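Local coordinates for uncharacterized protein (Legionella longbeachae NSW150, PDB 4JZA) that probably removes the 3-phosphate from phosphoinositide lipids, as a phosphatidylinositol 3-phosphatase of an intracellular pathogen acting on host lipid metabolism, at residues Q162-L167 / S602-E607; Y186-G191 / Q317-E322; L474-A479 / F522-R527. One frame throughout, in Å; residues are numbered along the deposited sequence.

Contact 1: Q162-L167 / S602-E607; sequences QVDESL and SRHQHE
His604 lies with one ring face over Gln162, whose CB stands 3.8 Å from the ring centroid and only 11° off its normal. Beyond CB the glutamine chain runs extended past the ring, opposite in direction to the histidine side chain, and brings OE1 to 3.4 Å from His604 CD2. At the ring edge His604 NE2 donates to Asp164 OD1 at 2.6 Å, an almost straight bond (170°) near the ring plane, although the position of OD1 is less certain than most. His604 ND1 bonds to Thr147 OG1 and Asp164 OD2 pairs with Arg374, a charge likely to keep the carboxylate ionised. Gln162 and Asp164, two residues apart, both face the helix from strand 159-166, inside the mixed sheet between strands 144-150 and 352-359. His604 begins helix 604-612, just after Arg603, whose positive phi (73°) breaks the helical path. Ser602 OG gives its proton to Leu599 O and accepts from Gln162 NE2 at 2.9 Å, a bent bond that, with the water on OE1, orients the amide. The looser side is bridged by that single water, which donates to Gln162 OE1 at 2.7 Å and accepts from Gln605 NE2 at 2.9 Å. Gln605 OE1 accepts from Arg374, and its side chain also packs on helix 556-574, whose first residue ends a CX5R sequence, consistent with the phosphatase signature loop.

Contact 2: Y186-G191 / Q317-E322; sequences YPKTPG and QQFFLE
Bends at chi2 (-53°) and chi4 (-69°) turn the Lys188 chain back toward the carbonyl of Tyr186 and across the helix face, while Glu322, with CG anti to its backbone N (chi1 165°) and an extended chain, reaches out to meet it. Lys188 NZ donates to Tyr186 O at 2.7 Å and forms a salt bridge with Glu322 OE2 at 2.8 Å, approaching the carboxylate from above its plane. The lysine crosses Phe319 at about a right angle. Its CE sits over the ring centre, 3.4 Å from the centroid, and NZ adds a cation-pi contact over the same face. Glu322 CG sits over one face of the Tyr186 ring, toward its rim and 3.5 Å from the centroid, with carboxylate and ring nearly parallel; Glu322 OE1 pairs with Lys326. At the other end Thr189 N donates to Gln318 OE1 at 2.9 Å, in the carbonyl plane and on a lone pair. Gln318 NE2 returns a weak bond to Thr189 OG1, whose stronger partner is Trp311 O. An extended loop is thus docked on helix 315-325 by a salt bridge, a glutamine-backbone bond and two aromatic faces, in a segment that overlaps the phosphoinositide phosphatase insertion domain family.

Contact 3: L474-A479 / F522-R527; sequences LYYTQA and FDYAGR
Tyr524 presents one ring face to Leu474, whose CD2 lies 3.5 Å from Tyr524 CD2, off-centre toward the rim; the other face rests on Phe522 CD2. Farther round the same ring, Tyr524 CE1 points over the centre of the Tyr476 ring, 4.0 Å from Tyr476 CE2, with the two planes oblique at 49°. Tyr476 CG sits between backbone N and carbonyl carbon, which turns the ring toward Tyr524; on its opposite face Gln478 NE2 lies toward the rim and gives a weak bond to Tyr476 O. Asp523 is the N-cap of helix 524-542: its OD1 accepts from Gly526 N at 3.0 Å, a capping bond, and the residue centres an inverse gamma turn. On this first helical turn Arg527 is extended as far as NE, CG anti to its N, and a turn at chi4 (-80°) sets the guanidinium against the chain beyond strand 474-475, the second strand of a small hairpin with 469-470. Both terminal nitrogens grip Thr477 O, which lies nearly in the guanidinium plane: NH1 donates at 2.8 Å from within the carbonyl plane, NH2 at 3.0 Å from above it. NH1 also meets the edge of the Tyr476 ring, which stands almost perpendicular (82°) to the guanidinium. NE and NH2 bond in addition to Val511 O and Leu512 O, while Thr477 OG1 bonds to Glu528 and His466.

From the N terminus, contact 1 opens first, on strand 159-166 of the large mixed sheet, and closes last, when helix 604-612 returns to that strand some 435 residues later. Contacts 2 and 3 both fall within this long loop and follow one another without crossing. Contact 2 closes the largely helical excursion from 186-191 to 317-322, before the chain returns to the sheet through strands 352-359 and 365-374. Contact 3 closes the shorter loop from 474-479 to 522-527, joining the small hairpin to the helix that leads into strand 545-549. Contacts 2 and 3 lie on opposite sides of the chain's centre, their centres about 46 Å apart.

Contact 1: Q162-L167 / S602-E607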
loop_
_atom_site.group_PDB
_atom_site.type_symbol
_atom_site.label_atom_id
_atom_site.label_comp_id
_atom_site.label_asym_id
_atom_site.label_seq_id
_atom_site.Cartn_x
_atom_site.Cartn_y
_atom_site.Cartn_z
ATOM N N GLN A 162 -23.884 -13.913 -2.900
ATOM C CA GLN A 162 -22.448 -13.964 -3.090
ATOM C C GLN A 162 -21.847 -13.718 -1.724
ATOM O O GLN A 162 -22.246 -12.789 -1.022
ATOM C CB GLN A 162 -21.995 -12.896 -4.047
ATOM C CG GLN A 162 -22.714 -12.882 -5.380
ATOM C CD GLN A 162 -22.212 -11.721 -6.159
ATOM O OE1 GLN A 162 -21.081 -11.596 -6.278
ATOM N NE2 GLN A 162 -22.980 -10.922 -6.690
ATOM N N VAL A 163 -20.917 -14.574 -1.338
ATOM C CA VAL A 163 -20.347 -14.554 -0.006
ATOM C C VAL A 163 -18.817 -14.519 -0.002
ATOM O O VAL A 163 -18.172 -15.355 -0.663
ATOM C CB VAL A 163 -20.784 -15.813 0.721
ATOM C CG1 VAL A 163 -20.154 -15.910 2.098
ATOM C CG2 VAL A 163 -22.278 -15.793 0.858
ATOM N N ASP A 164 -18.218 -13.593 0.741
ATOM C CA ASP A 164 -16.731 -13.638 0.936
ATOM C C ASP A 164 -16.376 -13.540 2.389
ATOM O O ASP A 164 -16.619 -12.525 3.031
ATOM C CB ASP A 164 -15.982 -12.544 0.153
ATOM C CG ASP A 164 -15.820 -12.872 -1.328
ATOM O OD1 ASP A 164 -16.788 -12.711 -2.090
ATOM O OD2 ASP A 164 -14.731 -13.283 -1.744
ATOM N N GLU A 165 -15.846 -14.629 2.916
ATOM C CA GLU A 165 -15.542 -14.725 4.329
ATOM C C GLU A 165 -14.052 -14.462 4.439
ATOM O O GLU A 165 -13.248 -15.113 3.799
ATOM C CB GLU A 165 -15.990 -16.111 4.904
ATOM C CG GLU A 165 -17.520 -16.175 5.196
ATOM C CD GLU A 165 -18.182 -17.563 5.299
ATOM O OE1 GLU A 165 -17.866 -18.506 4.533
ATOM O OE2 GLU A 165 -19.111 -17.691 6.115
ATOM N N SER A 166 -13.713 -13.437 5.190
ATOM C CA SER A 166 -12.343 -13.145 5.557
ATOM C C SER A 166 -11.768 -14.233 6.480
ATOM O O SER A 166 -12.468 -14.736 7.410
ATOM C CB SER A 166 -12.315 -11.839 6.334
ATOM O OG SER A 166 -11.002 -11.333 6.448
ATOM N N LEU A 167 -10.489 -14.533 6.257
ATOM C CA LEU A 167 -9.846 -15.658 6.879
ATOM C C LEU A 167 -8.585 -15.239 7.611
ATOM O O LEU A 167 -7.777 -14.522 7.074
ATOM C CB LEU A 167 -9.483 -16.685 5.787
ATOM C CG LEU A 167 -10.647 -17.395 5.095
ATOM C CD1 LEU A 167 -10.133 -18.294 4.006
ATOM C CD2 LEU A 167 -11.446 -18.214 6.077
ATOM N N SER A 602 -24.014 -5.950 -9.103
ATOM C CA SER A 602 -24.335 -6.021 -7.689
ATOM C C SER A 602 -23.249 -5.289 -6.927
ATOM O O SER A 602 -23.481 -4.729 -5.815
ATOM C CB SER A 602 -24.421 -7.468 -7.218
ATOM O OG SER A 602 -23.173 -8.123 -7.318
ATOM N N ARG A 603 -22.057 -5.330 -7.537
ATOM C CA ARG A 603 -20.873 -4.637 -7.028
ATOM C C ARG A 603 -20.334 -5.338 -5.819
ATOM O O ARG A 603 -19.566 -4.769 -5.072
ATOM C CB ARG A 603 -21.153 -3.179 -6.657
ATOM C CG ARG A 603 -21.591 -2.307 -7.823
ATOM C CD ARG A 603 -21.331 -0.836 -7.559
ATOM N NE ARG A 603 -20.596 -0.395 -8.714
ATOM C CZ ARG A 603 -19.407 0.176 -8.713
ATOM N NH1 ARG A 603 -18.782 0.509 -7.591
ATOM N NH2 ARG A 603 -18.854 0.436 -9.867
ATOM N N HIS A 604 -20.748 -6.569 -5.603
ATOM C CA HIS A 604 -20.188 -7.300 -4.512
ATOM C C HIS A 604 -18.639 -7.350 -4.576
ATOM O O HIS A 604 -17.972 -7.046 -3.606
ATOM C CB HIS A 604 -20.739 -8.692 -4.527
ATOM C CG HIS A 604 -20.064 -9.610 -3.567
ATOM N ND1 HIS A 604 -20.396 -9.648 -2.235
ATOM C CD2 HIS A 604 -19.088 -10.536 -3.748
ATOM C CE1 HIS A 604 -19.607 -10.509 -1.614
ATOM N NE2 HIS A 604 -18.808 -11.065 -2.508
ATOM N N GLN A 605 -18.061 -7.747 -5.702
ATOM C CA GLN A 605 -16.608 -7.808 -5.805
ATOM C C GLN A 605 -15.975 -6.435 -5.685
ATOM O O GLN A 605 -14.844 -6.309 -5.232
ATOM C CB GLN A 605 -16.187 -8.385 -7.165
ATOM C CG GLN A 605 -16.541 -9.854 -7.361
ATOM C CD GLN A 605 -15.904 -10.754 -6.319
ATOM O OE1 GLN A 605 -14.934 -10.384 -5.687
ATOM N NE2 GLN A 605 -16.446 -11.940 -6.148
ATOM N N HIS A 606 -16.672 -5.404 -6.124
ATOM C CA HIS A 606 -16.108 -4.073 -6.096
ATOM C C HIS A 606 -15.890 -3.683 -4.645
ATOM O O HIS A 606 -14.851 -3.076 -4.287
ATOM C CB HIS A 606 -17.034 -3.035 -6.742
ATOM C CG HIS A 606 -17.277 -3.225 -8.215
ATOM N ND1 HIS A 606 -17.723 -4.409 -8.761
ATOM C CD2 HIS A 606 -17.257 -2.334 -9.231
ATOM C CE1 HIS A 606 -17.917 -4.249 -10.056
ATOM N NE2 HIS A 606 -17.663 -2.994 -10.361
ATOM N N GLU A 607 -16.876 -4.022 -3.819
ATOM C CA GLU A 607 -16.849 -3.735 -2.397
ATOM C C GLU A 607 -15.760 -4.495 -1.681
ATOM O O GLU A 607 -15.062 -3.958 -0.786
ATOM C CB GLU A 607 -18.197 -4.054 -1.772
ATOM C CG GLU A 607 -19.260 -3.126 -2.303
ATOM C CD GLU A 607 -19.133 -1.724 -1.725
ATOM O OE1 GLU A 607 -19.533 -0.723 -2.434
ATOM O OE2 GLU A 607 -18.639 -1.628 -0.551
HETATM O O HOH W 1 -18.987 -12.910 -7.290
#

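Contact 2: Y186-G191 / Q317-E322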
loop_
_atom_site.group_PDB
_atom_site.type_symbol
_atom_site.label_atom_id
_atom_site.label_comp_id
_atom_site.label_asym_id
_atom_site.label_seq_id
_atom_site.Cartn_x
_atom_site.Cartn_y
_atom_site.Cartn_z
ATOM N N TYR A 186 10.625 -3.880 20.184
ATOM C CA TYR A 186 10.547 -3.268 18.873
ATOM C C TYR A 186 11.869 -2.664 18.426
ATOM O O TYR A 186 11.901 -1.502 17.997
ATOM C CB TYR A 186 9.470 -2.163 18.887
ATOM C CG TYR A 186 8.191 -2.608 19.549
ATOM C CD1 TYR A 186 7.334 -3.482 18.905
ATOM C CD2 TYR A 186 7.854 -2.199 20.836
ATOM C CE1 TYR A 186 6.157 -3.913 19.498
ATOM C CE2 TYR A 186 6.678 -2.636 21.444
ATOM C CZ TYR A 186 5.819 -3.495 20.756
ATOM O OH TYR A 186 4.646 -3.995 21.320
ATOM N N PRO A 187 12.968 -3.438 18.506
ATOM C CA PRO A 187 14.208 -2.873 17.985
ATOM C C PRO A 187 14.086 -2.587 16.484
ATOM O O PRO A 187 13.380 -3.287 15.765
ATOM C CB PRO A 187 15.230 -3.962 18.246
ATOM C CG PRO A 187 14.454 -5.205 18.149
ATOM C CD PRO A 187 13.094 -4.886 18.723
ATOM N N LYS A 188 14.741 -1.526 16.056
ATOM C CA LYS A 188 14.703 -1.079 14.693
ATOM C C LYS A 188 15.945 -1.470 13.962
ATOM O O LYS A 188 16.984 -1.727 14.552
ATOM C CB LYS A 188 14.618 0.424 14.673
ATOM C CG LYS A 188 13.436 0.984 15.447
ATOM C CD LYS A 188 12.131 0.336 15.003
ATOM C CE LYS A 188 10.961 1.062 15.626
ATOM N NZ LYS A 188 10.913 0.837 17.098
ATOM N N THR A 189 15.859 -1.507 12.649
ATOM C CA THR A 189 16.998 -1.995 11.908
ATOM C C THR A 189 18.074 -0.926 11.961
ATOM O O THR A 189 17.784 0.223 11.723
ATOM C CB THR A 189 16.627 -2.385 10.492
ATOM O OG1 THR A 189 15.590 -3.392 10.551
ATOM C CG2 THR A 189 17.888 -2.914 9.798
ATOM N N PRO A 190 19.301 -1.298 12.342
ATOM C CA PRO A 190 20.323 -0.277 12.278
ATOM C C PRO A 190 20.887 -0.201 10.870
ATOM O O PRO A 190 21.045 -1.258 10.202
ATOM C CB PRO A 190 21.392 -0.792 13.251
ATOM C CG PRO A 190 21.228 -2.283 13.293
ATOM C CD PRO A 190 19.855 -2.600 12.750
ATOM N N GLY A 191 21.235 1.027 10.461
ATOM C CA GLY A 191 21.806 1.331 9.125
ATOM C C GLY A 191 22.883 0.384 8.607
ATOM O O GLY A 191 22.903 0.040 7.426
ATOM N N GLN A 317 7.911 1.164 8.575
ATOM C CA GLN A 317 7.058 -0.001 8.686
ATOM C C GLN A 317 7.173 -0.542 10.126
ATOM O O GLN A 317 6.187 -0.960 10.714
ATOM C CB GLN A 317 7.450 -1.097 7.666
ATOM C CG GLN A 317 7.062 -0.800 6.227
ATOM C CD GLN A 317 5.888 -1.598 5.691
ATOM O OE1 GLN A 317 5.522 -2.686 6.174
ATOM N NE2 GLN A 317 5.306 -1.064 4.670
ATOM N N GLN A 318 8.377 -0.523 10.682
ATOM C CA GLN A 318 8.630 -1.142 11.994
ATOM C C GLN A 318 7.880 -0.384 13.075
ATOM O O GLN A 318 7.229 -1.008 13.921
ATOM C CB GLN A 318 10.105 -1.261 12.287
ATOM C CG GLN A 318 10.860 -1.985 11.176
ATOM C CD GLN A 318 12.307 -2.330 11.509
ATOM O OE1 GLN A 318 13.165 -1.478 11.719
ATOM N NE2 GLN A 318 12.578 -3.586 11.532
ATOM N N PHE A 319 7.889 0.940 12.989
ATOM C CA PHE A 319 7.109 1.740 13.917
ATOM C C PHE A 319 5.639 1.497 13.707
ATOM O O PHE A 319 4.900 1.466 14.667
ATOM C CB PHE A 319 7.378 3.236 13.788
ATOM C CG PHE A 319 8.620 3.710 14.497
ATOM C CD1 PHE A 319 8.650 3.821 15.879
ATOM C CD2 PHE A 319 9.733 4.102 13.779
ATOM C CE1 PHE A 319 9.761 4.301 16.537
ATOM C CE2 PHE A 319 10.858 4.583 14.428
ATOM C CZ PHE A 319 10.865 4.696 15.811
ATOM N N PHE A 320 5.205 1.313 12.464
ATOM C CA PHE A 320 3.794 1.024 12.207
ATOM C C PHE A 320 3.462 -0.334 12.812
ATOM O O PHE A 320 2.433 -0.496 13.494
ATOM C CB PHE A 320 3.470 0.997 10.709
ATOM C CG PHE A 320 3.603 2.323 9.992
ATOM C CD1 PHE A 320 3.689 3.506 10.657
ATOM C CD2 PHE A 320 3.603 2.354 8.611
ATOM C CE1 PHE A 320 3.798 4.691 9.957
ATOM C CE2 PHE A 320 3.706 3.517 7.904
ATOM C CZ PHE A 320 3.812 4.695 8.571
ATOM N N LEU A 321 4.321 -1.321 12.587
ATOM C CA LEU A 321 4.047 -2.645 13.150
ATOM C C LEU A 321 3.939 -2.551 14.662
ATOM O O LEU A 321 2.983 -3.054 15.260
ATOM C CB LEU A 321 5.134 -3.662 12.752
ATOM C CG LEU A 321 4.968 -5.117 13.182
ATOM C CD1 LEU A 321 3.646 -5.658 12.714
ATOM C CD2 LEU A 321 6.115 -5.944 12.578
ATOM N N GLU A 322 4.949 -1.898 15.244
ATOM C CA GLU A 322 5.016 -1.650 16.664
ATOM C C GLU A 322 3.706 -1.049 17.171
ATOM O O GLU A 322 3.176 -1.477 18.177
ATOM C CB GLU A 322 6.196 -0.727 16.995
ATOM C CG GLU A 322 6.172 -0.090 18.392
ATOM C CD GLU A 322 7.324 0.881 18.642
ATOM O OE1 GLU A 322 7.345 1.548 19.692
ATOM O OE2 GLU A 322 8.226 0.994 17.790
#

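Contact 3: L474-A479 / F522-R527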
loop_
_atom_site.group_PDB
_atom_site.type_symbol
_atom_site.label_atom_id
_atom_site.label_comp_id
_atom_site.label_asym_id
_atom_site.label_seq_id
_atom_site.Cartn_x
_atom_site.Cartn_y
_atom_site.Cartn_z
ATOM N N LEU A 474 -0.472 -9.829 -28.808
ATOM C CA LEU A 474 -1.317 -10.287 -27.734
ATOM C C LEU A 474 -0.615 -11.421 -27.014
ATOM O O LEU A 474 0.081 -12.202 -27.652
ATOM C CB LEU A 474 -2.644 -10.804 -28.284
ATOM C CG LEU A 474 -3.716 -11.169 -27.244
ATOM C CD1 LEU A 474 -4.121 -10.000 -26.354
ATOM C CD2 LEU A 474 -4.943 -11.727 -27.939
ATOM N N TYR A 475 -0.792 -11.508 -25.693
ATOM C CA TYR A 475 -0.311 -12.664 -24.895
ATOM C C TYR A 475 -1.514 -13.324 -24.247
ATOM O O TYR A 475 -2.343 -12.626 -23.642
ATOM C CB TYR A 475 0.631 -12.221 -23.786
ATOM C CG TYR A 475 1.972 -11.730 -24.251
ATOM C CD1 TYR A 475 2.144 -10.410 -24.679
ATOM C CD2 TYR A 475 3.087 -12.577 -24.234
ATOM C CE1 TYR A 475 3.375 -9.954 -25.104
ATOM C CE2 TYR A 475 4.324 -12.126 -24.655
ATOM C CZ TYR A 475 4.466 -10.815 -25.094
ATOM O OH TYR A 475 5.702 -10.367 -25.520
ATOM N N TYR A 476 -1.633 -14.638 -24.389
ATOM C CA TYR A 476 -2.799 -15.381 -23.925
ATOM C C TYR A 476 -2.433 -16.834 -23.693
ATOM O O TYR A 476 -1.327 -17.243 -23.997
ATOM C CB TYR A 476 -3.934 -15.290 -24.933
ATOM C CG TYR A 476 -3.559 -15.770 -26.306
ATOM C CD1 TYR A 476 -2.841 -14.964 -27.165
ATOM C CD2 TYR A 476 -3.922 -17.028 -26.742
ATOM C CE1 TYR A 476 -2.495 -15.401 -28.423
ATOM C CE2 TYR A 476 -3.580 -17.471 -27.998
ATOM C CZ TYR A 476 -2.867 -16.653 -28.833
ATOM O OH TYR A 476 -2.528 -17.092 -30.083
ATOM N N THR A 477 -3.342 -17.613 -23.122
ATOM C CA THR A 477 -3.065 -19.029 -22.945
ATOM C C THR A 477 -3.048 -19.729 -24.295
ATOM O O THR A 477 -3.994 -19.652 -25.061
ATOM C CB THR A 477 -4.129 -19.705 -22.072
ATOM O OG1 THR A 477 -4.498 -18.834 -21.003
ATOM C CG2 THR A 477 -3.595 -20.983 -21.495
ATOM N N GLN A 478 -1.964 -20.438 -24.566
ATOM C CA GLN A 478 -1.810 -21.158 -25.814
ATOM C C GLN A 478 -2.667 -22.411 -25.823
ATOM O O GLN A 478 -2.992 -22.951 -24.775
ATOM C CB GLN A 478 -0.343 -21.507 -26.053
ATOM C CG GLN A 478 0.576 -20.303 -26.141
ATOM C CD GLN A 478 0.247 -19.395 -27.310
ATOM O OE1 GLN A 478 0.555 -19.703 -28.454
ATOM N NE2 GLN A 478 -0.370 -18.260 -27.023
ATOM N N ALA A 479 -3.021 -22.876 -27.011
ATOM C CA ALA A 479 -3.797 -24.094 -27.157
ATOM C C ALA A 479 -3.006 -25.268 -26.607
ATOM O O ALA A 479 -3.559 -26.186 -26.017
ATOM C CB ALA A 479 -4.146 -24.321 -28.612
ATOM N N PHE A 522 -12.248 -12.588 -32.908
ATOM C CA PHE A 522 -12.255 -13.688 -31.937
ATOM C C PHE A 522 -12.220 -13.175 -30.498
ATOM O O PHE A 522 -11.468 -12.276 -30.196
ATOM C CB PHE A 522 -11.032 -14.559 -32.197
ATOM C CG PHE A 522 -11.007 -15.823 -31.396
ATOM C CD1 PHE A 522 -11.833 -16.902 -31.741
ATOM C CD2 PHE A 522 -10.150 -15.948 -30.308
ATOM C CE1 PHE A 522 -11.816 -18.068 -31.010
ATOM C CE2 PHE A 522 -10.100 -17.125 -29.586
ATOM C CZ PHE A 522 -10.941 -18.188 -29.934
ATOM N N ASP A 523 -13.012 -13.755 -29.608
ATOM C CA ASP A 523 -13.176 -13.221 -28.245
ATOM C C ASP A 523 -12.153 -13.818 -27.285
ATOM O O ASP A 523 -12.480 -14.662 -26.503
ATOM C CB ASP A 523 -14.617 -13.481 -27.762
ATOM C CG ASP A 523 -14.885 -13.004 -26.329
ATOM O OD1 ASP A 523 -14.147 -12.118 -25.812
ATOM O OD2 ASP A 523 -15.869 -13.535 -25.734
ATOM N N TYR A 524 -10.908 -13.359 -27.354
ATOM C CA TYR A 524 -9.822 -13.932 -26.553
ATOM C C TYR A 524 -10.047 -13.711 -25.066
ATOM O O TYR A 524 -9.639 -14.524 -24.265
ATOM C CB TYR A 524 -8.472 -13.307 -26.907
ATOM C CG TYR A 524 -7.869 -13.773 -28.187
ATOM C CD1 TYR A 524 -7.212 -14.994 -28.263
ATOM C CD2 TYR A 524 -7.936 -12.995 -29.315
ATOM C CE1 TYR A 524 -6.657 -15.434 -29.440
ATOM C CE2 TYR A 524 -7.397 -13.431 -30.498
ATOM C CZ TYR A 524 -6.750 -14.640 -30.550
ATOM O OH TYR A 524 -6.231 -15.047 -31.752
ATOM N N ALA A 525 -10.646 -12.582 -24.713
ATOM C CA ALA A 525 -10.947 -12.293 -23.328
ATOM C C ALA A 525 -11.908 -13.351 -22.807
ATOM O O ALA A 525 -11.705 -13.928 -21.745
ATOM C CB ALA A 525 -11.542 -10.889 -23.170
ATOM N N GLY A 526 -12.948 -13.617 -23.558
ATOM C CA GLY A 526 -13.908 -14.614 -23.138
ATOM C C GLY A 526 -13.327 -15.998 -23.062
ATOM O O GLY A 526 -13.694 -16.806 -22.175
ATOM N N ARG A 527 -12.419 -16.284 -23.978
ATOM C CA ARG A 527 -11.821 -17.590 -23.986
ATOM C C ARG A 527 -11.120 -17.779 -22.653
ATOM O O ARG A 527 -11.292 -18.837 -22.004
ATOM C CB ARG A 527 -10.854 -17.762 -25.136
ATOM C CG ARG A 527 -10.029 -19.045 -25.062
ATOM C CD ARG A 527 -9.370 -19.348 -26.407
ATOM N NE ARG A 527 -8.397 -20.421 -26.300
ATOM C CZ ARG A 527 -7.155 -20.291 -25.846
ATOM N NH1 ARG A 527 -6.689 -19.111 -25.449
ATOM N NH2 ARG A 527 -6.367 -21.364 -25.786
#